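Local coordinates for methyltransferase domain-containing protein (Serratia marcescens, PDB 7CLU) that acts as an O-methyltransferase in prodigiosin synthesis, probably moving a methyl group from S-adenosyl-L-methionine to a hydroxyl oxygen, at residues A[105-110]-A[292-297]. Residues are numbered along the deposited sequence; the frame is centred on the assembly and turned at random.
Sequences PLWGEL and SLNMLV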
ATOM      1  N   PRO A 105       0.908   1.729  10.322  1.00 24.31           N
ATOM      2  CA  PRO A 105       2.052   2.203  11.121  1.00 27.54           C
ATOM      3  C   PRO A 105       3.138   1.151  11.291  1.00 24.37           C
ATOM      4  O   PRO A 105       4.325   1.476  11.190  1.00 25.25           O
ATOM      5  CB  PRO A 105       1.413   2.593  12.463  1.00 26.92           C
ATOM      6  CG  PRO A 105      -0.009   2.807  12.167  1.00 32.19           C
ATOM      7  CD  PRO A 105      -0.363   1.876  11.055  1.00 23.86           C
ATOM      8  N   LEU A 106       2.764  -0.108  11.522  1.00 22.62           N
ATOM      9  CA  LEU A 106       3.761  -1.154  11.753  1.00 22.02           C
ATOM     10  C   LEU A 106       4.580  -1.433  10.499  1.00 25.01           C
ATOM     11  O   LEU A 106       5.800  -1.602  10.573  1.00 23.60           O
ATOM     12  CB  LEU A 106       3.069  -2.433  12.219  1.00 23.46           C
ATOM     13  CG  LEU A 106       2.472  -2.405  13.618  1.00 25.51           C
ATOM     14  CD1 LEU A 106       1.540  -3.593  13.776  1.00 23.52           C
ATOM     15  CD2 LEU A 106       3.613  -2.438  14.663  1.00 25.80           C
ATOM     16  N   TRP A 107       3.934  -1.490   9.327  1.00 21.56           N
ATOM     17  CA  TRP A 107       4.711  -1.728   8.117  1.00 22.12           C
ATOM     18  C   TRP A 107       5.642  -0.574   7.795  1.00 20.89           C
ATOM     19  O   TRP A 107       6.591  -0.760   7.025  1.00 21.45           O
ATOM     20  CB  TRP A 107       3.802  -1.988   6.916  1.00 21.33           C
ATOM     21  CG  TRP A 107       3.309  -3.403   6.834  1.00 21.27           C
ATOM     22  CD1 TRP A 107       2.343  -3.979   7.609  1.00 20.20           C
ATOM     23  CD2 TRP A 107       3.727  -4.405   5.895  1.00 22.16           C
ATOM     24  NE1 TRP A 107       2.142  -5.285   7.214  1.00 22.57           N
ATOM     25  CE2 TRP A 107       2.982  -5.570   6.169  1.00 24.24           C
ATOM     26  CE3 TRP A 107       4.678  -4.435   4.861  1.00 20.43           C
ATOM     27  CZ2 TRP A 107       3.140  -6.756   5.429  1.00 24.87           C
ATOM     28  CZ3 TRP A 107       4.845  -5.612   4.140  1.00 23.39           C
ATOM     29  CH2 TRP A 107       4.066  -6.754   4.419  1.00 19.73           C
ATOM     30  N   GLY A 108       5.391   0.608   8.348  1.00 22.09           N
ATOM     31  CA  GLY A 108       6.353   1.684   8.208  1.00 28.49           C
ATOM     32  C   GLY A 108       7.725   1.281   8.708  1.00 27.43           C
ATOM     33  O   GLY A 108       8.739   1.743   8.189  1.00 28.11           O
ATOM     34  N   GLU A 109       7.773   0.365   9.675  1.00 26.96           N
ATOM     35  CA  GLU A 109       9.018  -0.104  10.273  1.00 30.95           C
ATOM     36  C   GLU A 109       9.345  -1.543   9.868  1.00 31.10           C
ATOM     37  O   GLU A 109       9.975  -2.281  10.634  1.00 25.66           O
ATOM     38  CB  GLU A 109       8.943   0.033  11.797  1.00 27.91           C
ATOM     39  CG  GLU A 109       8.694   1.462  12.280  1.00 27.19           C
ATOM     40  CD  GLU A 109       9.861   2.394  11.964  1.00 33.54           C
ATOM     41  OE1 GLU A 109      10.997   2.071  12.352  1.00 29.87           O
ATOM     42  OE2 GLU A 109       9.649   3.433  11.298  1.00 40.88           O
ATOM     43  N   LEU A 110       8.916  -1.954   8.667  1.00 25.00           N
ATOM     44  CA  LEU A 110       9.252  -3.290   8.179  1.00 28.57           C
ATOM     45  C   LEU A 110      10.760  -3.528   8.183  1.00 25.79           C
ATOM     46  O   LEU A 110      11.218  -4.633   8.513  1.00 23.32           O
ATOM     47  CB  LEU A 110       8.688  -3.506   6.774  1.00 25.06           C
ATOM     48  CG  LEU A 110       9.086  -4.840   6.115  1.00 23.99           C
ATOM     49  CD1 LEU A 110       8.507  -6.017   6.895  1.00 20.97           C
ATOM     50  CD2 LEU A 110       8.647  -4.892   4.652  1.00 23.87           C
ATOM     51  N   SER A 292       2.766 -13.303   5.565  1.00 22.44           N
ATOM     52  CA  SER A 292       3.851 -13.700   6.457  1.00 23.32           C
ATOM     53  C   SER A 292       4.571 -12.483   7.022  1.00 26.22           C
ATOM     54  O   SER A 292       4.845 -12.412   8.230  1.00 22.09           O
ATOM     55  CB  SER A 292       4.828 -14.604   5.705  1.00 25.05           C
ATOM     56  OG  SER A 292       5.580 -15.404   6.594  1.00 22.60           O
ATOM     57  N   LEU A 293       4.892 -11.511   6.154  1.00 22.05           N
ATOM     58  CA  LEU A 293       5.522 -10.280   6.618  1.00 22.53           C
ATOM     59  C   LEU A 293       4.603  -9.509   7.561  1.00 22.04           C
ATOM     60  O   LEU A 293       5.069  -8.880   8.519  1.00 26.29           O
ATOM     61  CB  LEU A 293       5.907  -9.412   5.417  1.00 23.45           C
ATOM     62  CG  LEU A 293       7.126  -9.831   4.593  1.00 26.97           C
ATOM     63  CD1 LEU A 293       7.384  -8.847   3.426  1.00 19.69           C
ATOM     64  CD2 LEU A 293       8.366  -9.917   5.496  1.00 25.35           C
ATOM     65  N   ASN A 294       3.289  -9.530   7.294  1.00 22.75           N
ATOM     66  CA  ASN A 294       2.339  -8.906   8.209  1.00 22.54           C
ATOM     67  C   ASN A 294       2.383  -9.579   9.578  1.00 24.19           C
ATOM     68  O   ASN A 294       2.282  -8.906  10.608  1.00 21.22           O
ATOM     69  CB  ASN A 294       0.925  -8.948   7.628  1.00 22.00           C
ATOM     70  CG  ASN A 294      -0.068  -8.120   8.438  1.00 25.35           C
ATOM     71  OD1 ASN A 294       0.002  -6.902   8.441  1.00 26.28           O
ATOM     72  ND2 ASN A 294      -1.010  -8.784   9.109  1.00 24.76           N
ATOM     73  N   MET A 295       2.552 -10.899   9.608  1.00 21.70           N
ATOM     74  CA  MET A 295       2.698 -11.580  10.890  1.00 23.67           C
ATOM     75  C   MET A 295       3.986 -11.161  11.586  1.00 23.36           C
ATOM     76  O   MET A 295       4.019 -11.026  12.815  1.00 26.88           O
ATOM     77  CB  MET A 295       2.676 -13.093  10.688  1.00 23.80           C
ATOM     78  CG  MET A 295       1.501 -13.593   9.920  1.00 28.95           C
ATOM     79  SD  MET A 295      -0.011 -12.731  10.374  0.63 35.01           S
ATOM     80  CE  MET A 295      -0.257 -13.436  11.957  1.00 24.78           C
ATOM     81  N   LEU A 296       5.053 -10.952  10.806  1.00 20.89           N
ATOM     82  CA  LEU A 296       6.334 -10.549  11.363  1.00 23.52           C
ATOM     83  C   LEU A 296       6.226  -9.214  12.089  1.00 26.40           C
ATOM     84  O   LEU A 296       6.704  -9.073  13.223  1.00 21.94           O
ATOM     85  CB  LEU A 296       7.380 -10.472  10.246  1.00 28.54           C
ATOM     86  CG  LEU A 296       8.691  -9.762  10.561  1.00 27.03           C
ATOM     87  CD1 LEU A 296       9.454 -10.562  11.624  1.00 24.46           C
ATOM     88  CD2 LEU A 296       9.533  -9.609   9.291  1.00 26.46           C
ATOM     89  N   VAL A 297       5.601  -8.215  11.447  1.00 25.87           N
ATOM     90  CA  VAL A 297       5.627  -6.870  12.011  1.00 26.23           C
ATOM     91  C   VAL A 297       4.637  -6.706  13.149  1.00 29.03           C
ATOM     92  O   VAL A 297       4.811  -5.798  13.981  1.00 29.86           O
ATOM     93  CB  VAL A 297       5.341  -5.780  10.959  1.00 26.21           C
ATOM     94  CG1 VAL A 297       6.412  -5.790   9.858  1.00 21.59           C
ATOM     95  CG2 VAL A 297       3.954  -5.936  10.384  1.00 24.89           C
TER
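Trp107 reaches across to Asn294 and gives its indole N-H to the amide oxygen in a nearly straight hydrogen bond, NE1 to OD1 2.9 Å with 170° at the hydrogen. The oxygen lies in the ring plane, at the indole edge, and receives the N-H on a lone pair. Amide and indole planes are 18° apart. Asn294 CG stands anti to its backbone N (chi1 -171°), which carries OD1 to the indole nitrogen.

Apolar contacts add to this bond. Val297 CG2 makes an off-centre CH-pi contact with the five-membered ring of Trp107, 4.0 Å from its centroid, while one turn earlier Leu293 CB lies 3.4 Å from Trp107 CH2. The other Val297 branch, CG1, packs against Leu110 CD1 at 3.6 Å; Leu110 CD1 also touches Leu293 CD2. Leu106 sets CD2 3.6 Å from the carbonyl O of Val297.

Phe16 of the second subunit stacks on Trp107, and Phe15 of that subunit meets it edge-to-face. The contact thus joins helix 93-107 and the turn after it to helix 286-298 at the dimer interface. The Asn294 side chain is about 8 Å from that of His247, the predicted proton acceptor of this dimeric, Rossmann-like O-methyltransferase fold.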